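Local atomic coordinates of galectin (Xenopus laevis, PDB entry 3WUC), a protein that probably binds lactose and related beta-galactosides as a proto-type galectin, a beta-sandwich lectin of Xenopus laevis skin. Residues P52-L65 and I75-G87. Numbering follows the deposited sequence. Where two conformers were deposited one is given.
Sequences PRFEYSVDKNTIVL and IEKKETAFPFKSG. With GLC (alpha-D-glucopyranose), chain D; GAL (beta-D-galactopyranose), chain C.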
# COMPACT_ATOMS: atom_id res chain seq x y z
N PRO B 52 0.26 -22.47 -7.71
CA PRO B 52 0.58 -23.31 -6.56
C PRO B 52 -0.52 -24.32 -6.26
O PRO B 52 -1.68 -24.02 -6.22
CB PRO B 52 0.74 -22.27 -5.44
CG PRO B 52 1.00 -20.92 -6.09
CD PRO B 52 0.13 -21.06 -7.35
N ARG B 53 -0.10 -25.61 -6.13
CA ARG B 53 -0.97 -26.75 -5.90
C ARG B 53 -0.71 -27.35 -4.53
O ARG B 53 0.40 -27.86 -4.28
CB ARG B 53 -0.72 -27.83 -6.90
CG ARG B 53 -1.15 -27.32 -8.32
CD ARG B 53 -0.62 -28.19 -9.47
NE ARG B 53 -1.17 -27.72 -10.75
CZ ARG B 53 -1.27 -28.46 -11.87
NH1 ARG B 53 -0.77 -29.73 -11.89
NH2 ARG B 53 -1.80 -27.94 -12.93
N PHE B 54 -1.73 -27.24 -3.72
CA PHE B 54 -1.73 -27.94 -2.41
C PHE B 54 -1.79 -29.47 -2.68
O PHE B 54 -0.93 -30.24 -2.21
CB PHE B 54 -2.84 -27.43 -1.48
CG PHE B 54 -2.72 -26.00 -1.16
CD1 PHE B 54 -1.85 -25.58 -0.18
CD2 PHE B 54 -3.45 -25.04 -1.87
CE1 PHE B 54 -1.74 -24.22 0.15
CE2 PHE B 54 -3.33 -23.70 -1.56
CZ PHE B 54 -2.46 -23.31 -0.52
N GLU B 55 -2.80 -29.89 -3.40
CA GLU B 55 -2.90 -31.25 -3.94
C GLU B 55 -3.76 -31.26 -5.19
O GLU B 55 -4.95 -31.08 -5.12
CB GLU B 55 -3.49 -32.17 -2.84
CG GLU B 55 -2.92 -33.57 -2.85
CD GLU B 55 -3.23 -34.35 -1.57
OE1 GLU B 55 -4.08 -35.27 -1.66
OE2 GLU B 55 -2.66 -34.03 -0.49
N TYR B 56 -3.13 -31.50 -6.33
CA TYR B 56 -3.83 -31.55 -7.59
C TYR B 56 -3.04 -32.39 -8.53
O TYR B 56 -1.83 -32.25 -8.66
CB TYR B 56 -4.04 -30.12 -8.12
CG TYR B 56 -4.81 -30.01 -9.38
CD1 TYR B 56 -6.18 -29.85 -9.32
CD2 TYR B 56 -4.17 -30.05 -10.61
CE1 TYR B 56 -6.89 -29.76 -10.47
CE2 TYR B 56 -4.88 -29.96 -11.80
CZ TYR B 56 -6.25 -29.79 -11.69
OH TYR B 56 -7.06 -29.69 -12.76
N SER B 57 -3.71 -33.29 -9.25
CA SER B 57 -3.06 -34.17 -10.16
C SER B 57 -1.98 -34.95 -9.41
O SER B 57 -2.21 -35.35 -8.27
CB SER B 57 -2.54 -33.45 -11.42
OG SER B 57 -1.85 -34.32 -12.32
N VAL B 58 -0.80 -35.10 -9.99
CA VAL B 58 0.31 -35.76 -9.31
C VAL B 58 1.09 -34.86 -8.33
O VAL B 58 2.13 -35.24 -7.79
CB VAL B 58 1.34 -36.30 -10.36
CG1 VAL B 58 0.67 -37.32 -11.27
CG2 VAL B 58 1.90 -35.16 -11.21
N ASP B 59 0.62 -33.64 -8.12
CA ASP B 59 1.37 -32.61 -7.44
C ASP B 59 0.84 -32.32 -6.05
O ASP B 59 -0.37 -32.14 -5.83
CB ASP B 59 1.29 -31.32 -8.26
CG ASP B 59 1.90 -31.49 -9.60
OD1 ASP B 59 3.08 -31.94 -9.71
OD2 ASP B 59 1.19 -31.17 -10.58
N LYS B 60 1.76 -32.30 -5.11
CA LYS B 60 1.49 -32.00 -3.72
C LYS B 60 2.43 -30.89 -3.22
O LYS B 60 3.64 -31.02 -3.30
CB LYS B 60 1.76 -33.28 -2.87
CG LYS B 60 1.48 -33.07 -1.40
CD LYS B 60 2.13 -34.21 -0.61
CE LYS B 60 1.20 -34.75 0.47
NZ LYS B 60 0.88 -33.68 1.43
N ASN B 61 1.89 -29.79 -2.70
CA ASN B 61 2.71 -28.67 -2.24
C ASN B 61 3.80 -28.26 -3.21
O ASN B 61 5.00 -28.12 -2.90
CB ASN B 61 3.28 -28.92 -0.83
CG ASN B 61 2.21 -29.17 0.19
OD1 ASN B 61 2.40 -30.02 1.11
ND2 ASN B 61 1.11 -28.56 0.06
N THR B 62 3.35 -28.06 -4.48
CA THR B 62 4.24 -27.79 -5.59
C THR B 62 3.66 -26.64 -6.42
O THR B 62 2.43 -26.63 -6.60
CB THR B 62 4.34 -29.04 -6.50
OG1 THR B 62 4.96 -30.09 -5.73
CG2 THR B 62 5.22 -28.82 -7.63
N ILE B 63 4.56 -25.75 -6.86
CA ILE B 63 4.20 -24.70 -7.81
C ILE B 63 4.36 -25.24 -9.21
O ILE B 63 5.46 -25.65 -9.64
CB ILE B 63 5.00 -23.42 -7.61
CG1 ILE B 63 4.90 -22.95 -6.18
CG2 ILE B 63 4.46 -22.34 -8.52
CD1 ILE B 63 5.75 -21.75 -5.85
N VAL B 64 3.26 -25.16 -10.02
CA VAL B 64 3.29 -25.39 -11.43
C VAL B 64 3.25 -24.06 -12.17
O VAL B 64 2.31 -23.26 -11.87
CB VAL B 64 2.12 -26.31 -11.86
CG1 VAL B 64 1.95 -26.32 -13.36
CG2 VAL B 64 2.36 -27.74 -11.37
N LEU B 65 4.22 -23.82 -13.03
CA LEU B 65 4.18 -22.69 -13.96
C LEU B 65 4.01 -23.22 -15.39
O LEU B 65 4.57 -24.24 -15.80
CB LEU B 65 5.42 -21.82 -13.89
CG LEU B 65 5.86 -21.22 -12.56
CD1 LEU B 65 7.11 -20.49 -12.88
CD2 LEU B 65 4.83 -20.32 -11.83
N ILE B 75 4.73 -26.76 -21.87
CA ILE B 75 5.31 -27.73 -20.89
C ILE B 75 5.38 -27.10 -19.48
O ILE B 75 5.87 -26.01 -19.36
CB ILE B 75 6.74 -28.12 -21.39
CG1 ILE B 75 6.66 -28.78 -22.75
CG2 ILE B 75 7.39 -28.99 -20.39
CD1 ILE B 75 7.99 -29.05 -23.37
N GLU B 76 4.92 -27.85 -18.51
CA GLU B 76 4.91 -27.39 -17.11
C GLU B 76 6.34 -27.28 -16.59
O GLU B 76 7.20 -28.14 -16.83
CB GLU B 76 4.14 -28.31 -16.26
CG GLU B 76 2.64 -28.24 -16.43
CD GLU B 76 1.82 -29.26 -15.72
OE1 GLU B 76 2.33 -30.17 -14.98
OE2 GLU B 76 0.60 -29.12 -15.82
N LYS B 77 6.60 -26.25 -15.82
CA LYS B 77 7.79 -26.13 -14.98
C LYS B 77 7.36 -26.23 -13.54
O LYS B 77 6.39 -25.60 -13.08
CB LYS B 77 8.41 -24.77 -15.26
CG LYS B 77 9.65 -24.55 -14.36
CD LYS B 77 10.28 -23.19 -14.63
CE LYS B 77 11.66 -23.11 -13.96
NZ LYS B 77 12.50 -22.08 -14.62
N LYS B 78 8.03 -27.04 -12.74
CA LYS B 78 7.58 -27.23 -11.38
C LYS B 78 8.66 -26.75 -10.41
O LYS B 78 9.87 -26.92 -10.69
CB LYS B 78 7.27 -28.69 -11.11
CG LYS B 78 6.19 -29.27 -12.04
CD LYS B 78 5.88 -30.72 -11.73
CE LYS B 78 4.91 -31.37 -12.69
NZ LYS B 78 4.20 -32.54 -12.09
N GLU B 79 8.22 -26.13 -9.35
CA GLU B 79 9.08 -25.59 -8.26
C GLU B 79 8.55 -26.18 -6.93
O GLU B 79 7.36 -26.17 -6.57
CB GLU B 79 8.97 -24.06 -8.23
CG GLU B 79 9.57 -23.29 -7.08
CD GLU B 79 11.05 -23.59 -6.87
OE1 GLU B 79 11.43 -24.01 -5.74
OE2 GLU B 79 11.79 -23.47 -7.88
N THR B 80 9.52 -26.65 -6.11
CA THR B 80 9.21 -27.33 -4.91
C THR B 80 9.07 -26.36 -3.73
O THR B 80 8.49 -26.72 -2.75
CB THR B 80 10.35 -28.33 -4.52
OG1 THR B 80 11.62 -27.66 -4.47
CG2 THR B 80 10.52 -29.31 -5.53
N ALA B 81 9.56 -25.14 -3.86
CA ALA B 81 9.39 -24.15 -2.75
C ALA B 81 7.88 -23.85 -2.64
O ALA B 81 7.23 -23.63 -3.70
CB ALA B 81 10.12 -22.83 -3.02
N PHE B 82 7.32 -23.89 -1.42
CA PHE B 82 5.84 -23.77 -1.30
C PHE B 82 5.38 -22.95 -0.10
O PHE B 82 4.83 -23.47 0.85
CB PHE B 82 5.18 -25.12 -1.34
CG PHE B 82 3.72 -25.03 -1.62
CD1 PHE B 82 3.32 -24.97 -2.95
CD2 PHE B 82 2.79 -25.12 -0.66
CE1 PHE B 82 1.98 -24.93 -3.25
CE2 PHE B 82 1.41 -25.08 -0.93
CZ PHE B 82 1.01 -24.94 -2.25
N PRO B 83 5.66 -21.62 -0.19
CA PRO B 83 5.35 -20.72 0.97
C PRO B 83 3.93 -20.21 0.99
O PRO B 83 3.70 -19.02 0.88
CB PRO B 83 6.33 -19.60 0.80
CG PRO B 83 6.42 -19.48 -0.76
CD PRO B 83 6.45 -20.91 -1.22
N PHE B 84 2.96 -21.14 1.13
CA PHE B 84 1.56 -20.80 1.09
C PHE B 84 0.74 -21.66 2.03
O PHE B 84 1.11 -22.79 2.32
CB PHE B 84 0.92 -21.08 -0.35
CG PHE B 84 1.67 -20.48 -1.46
CD1 PHE B 84 1.57 -19.10 -1.72
CD2 PHE B 84 2.60 -21.20 -2.21
CE1 PHE B 84 2.31 -18.56 -2.71
CE2 PHE B 84 3.37 -20.65 -3.22
CZ PHE B 84 3.23 -19.29 -3.45
N LYS B 85 -0.33 -21.09 2.52
CA LYS B 85 -1.31 -21.77 3.37
C LYS B 85 -2.70 -21.39 2.92
O LYS B 85 -3.07 -20.18 2.83
CB LYS B 85 -1.08 -21.41 4.82
CG LYS B 85 -1.91 -22.27 5.77
CD LYS B 85 -1.82 -21.72 7.22
CE LYS B 85 -2.84 -22.40 8.15
NZ LYS B 85 -2.31 -23.76 8.37
N SER B 86 -3.54 -22.42 2.66
CA SER B 86 -4.86 -22.09 2.22
C SER B 86 -5.64 -21.34 3.32
O SER B 86 -5.44 -21.58 4.55
CB SER B 86 -5.61 -23.36 1.73
OG SER B 86 -5.85 -24.19 2.84
N GLY B 87 -6.46 -20.38 2.92
CA GLY B 87 -7.18 -19.51 3.82
C GLY B 87 -6.41 -18.30 4.31
O GLY B 87 -7.05 -17.37 4.84
C1 GLC D . -1.75 -33.57 -16.40
C2 GLC D . -0.95 -32.60 -15.52
C3 GLC D . -1.93 -31.53 -15.03
C4 GLC D . -2.74 -30.83 -16.12
C5 GLC D . -3.42 -31.88 -17.01
C6 GLC D . -4.04 -31.22 -18.25
O1 GLC D . -2.66 -34.18 -15.51
O2 GLC D . -0.42 -33.29 -14.41
O3 GLC D . -1.10 -30.53 -14.39
O4 GLC D . -3.72 -29.96 -15.51
O5 GLC D . -2.45 -32.88 -17.43
O6 GLC D . -3.26 -30.37 -19.14
C1 GAL C . -3.76 -28.65 -16.08
C2 GAL C . -4.82 -27.95 -15.28
C3 GAL C . -4.93 -26.50 -15.69
C4 GAL C . -3.54 -25.86 -15.63
C5 GAL C . -2.57 -26.72 -16.46
C6 GAL C . -1.17 -26.13 -16.40
O2 GAL C . -6.08 -28.60 -15.62
O3 GAL C . -5.93 -25.83 -14.96
O4 GAL C . -3.13 -25.69 -14.25
O5 GAL C . -2.52 -28.02 -15.90
O6 GAL C . -0.22 -26.93 -17.08
O HOH W 1 1.52 -31.97 -13.19
O HOH W 2 7.17 -28.72 -2.02
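Glu76 and Arg53 converge on the bound disaccharide from the two segments. Glu76 OE2 accepts hydrogen bonds from glucose O3 (2.6 Å) and galactose O6, while Arg53 NH1 donates to glucose O3 (2.6 Å) and Arg53 NH2 to galactose O4. Arg53 NH2 and Glu76 OE2, 3.9 Å apart, make only a long salt bridge. Tyr56 CD2 over the centre of one guanidinium face and Val64 CG2 toward the rim of the other sandwich the group, consistent with a restricted tilt. In the second shell, Asp59 OD2 takes Arg53 NH1 nearly along its C-O axis, and Asp59 OD1 receives Lys78 NZ (2.7 Å) on its syn side. The lysine, extended beyond CG, arrives from the opposite direction. A water joins Asp59, Glu76 and Lys78 to glucose O2.

The strands 62-65 and 77-79 that carry Val64 and Lys78 run antiparallel, with paired backbone bonds at Ile63–Glu79 and Leu65–Lys77; Leu65 N to Lys77 O is nearly straight (177°).

Farther along, Phe82 has CG anti to the backbone N (chi1 -163°), which lays its ring against Asn61 CA, 3.7 Å from the centroid. Its edge meets the Phe54 face in an offset edge-to-face pair, planes at 87°. Pro52 CG sits over Phe84, whose edge meets Ile63 CD1. Asn61 and Thr62 opposite Arg53 form a G1 bulge. The arrangement is that of the galectin galactoside site, on one sheet of the beta-sandwich, with Phe84 reaching Leu92 of the other.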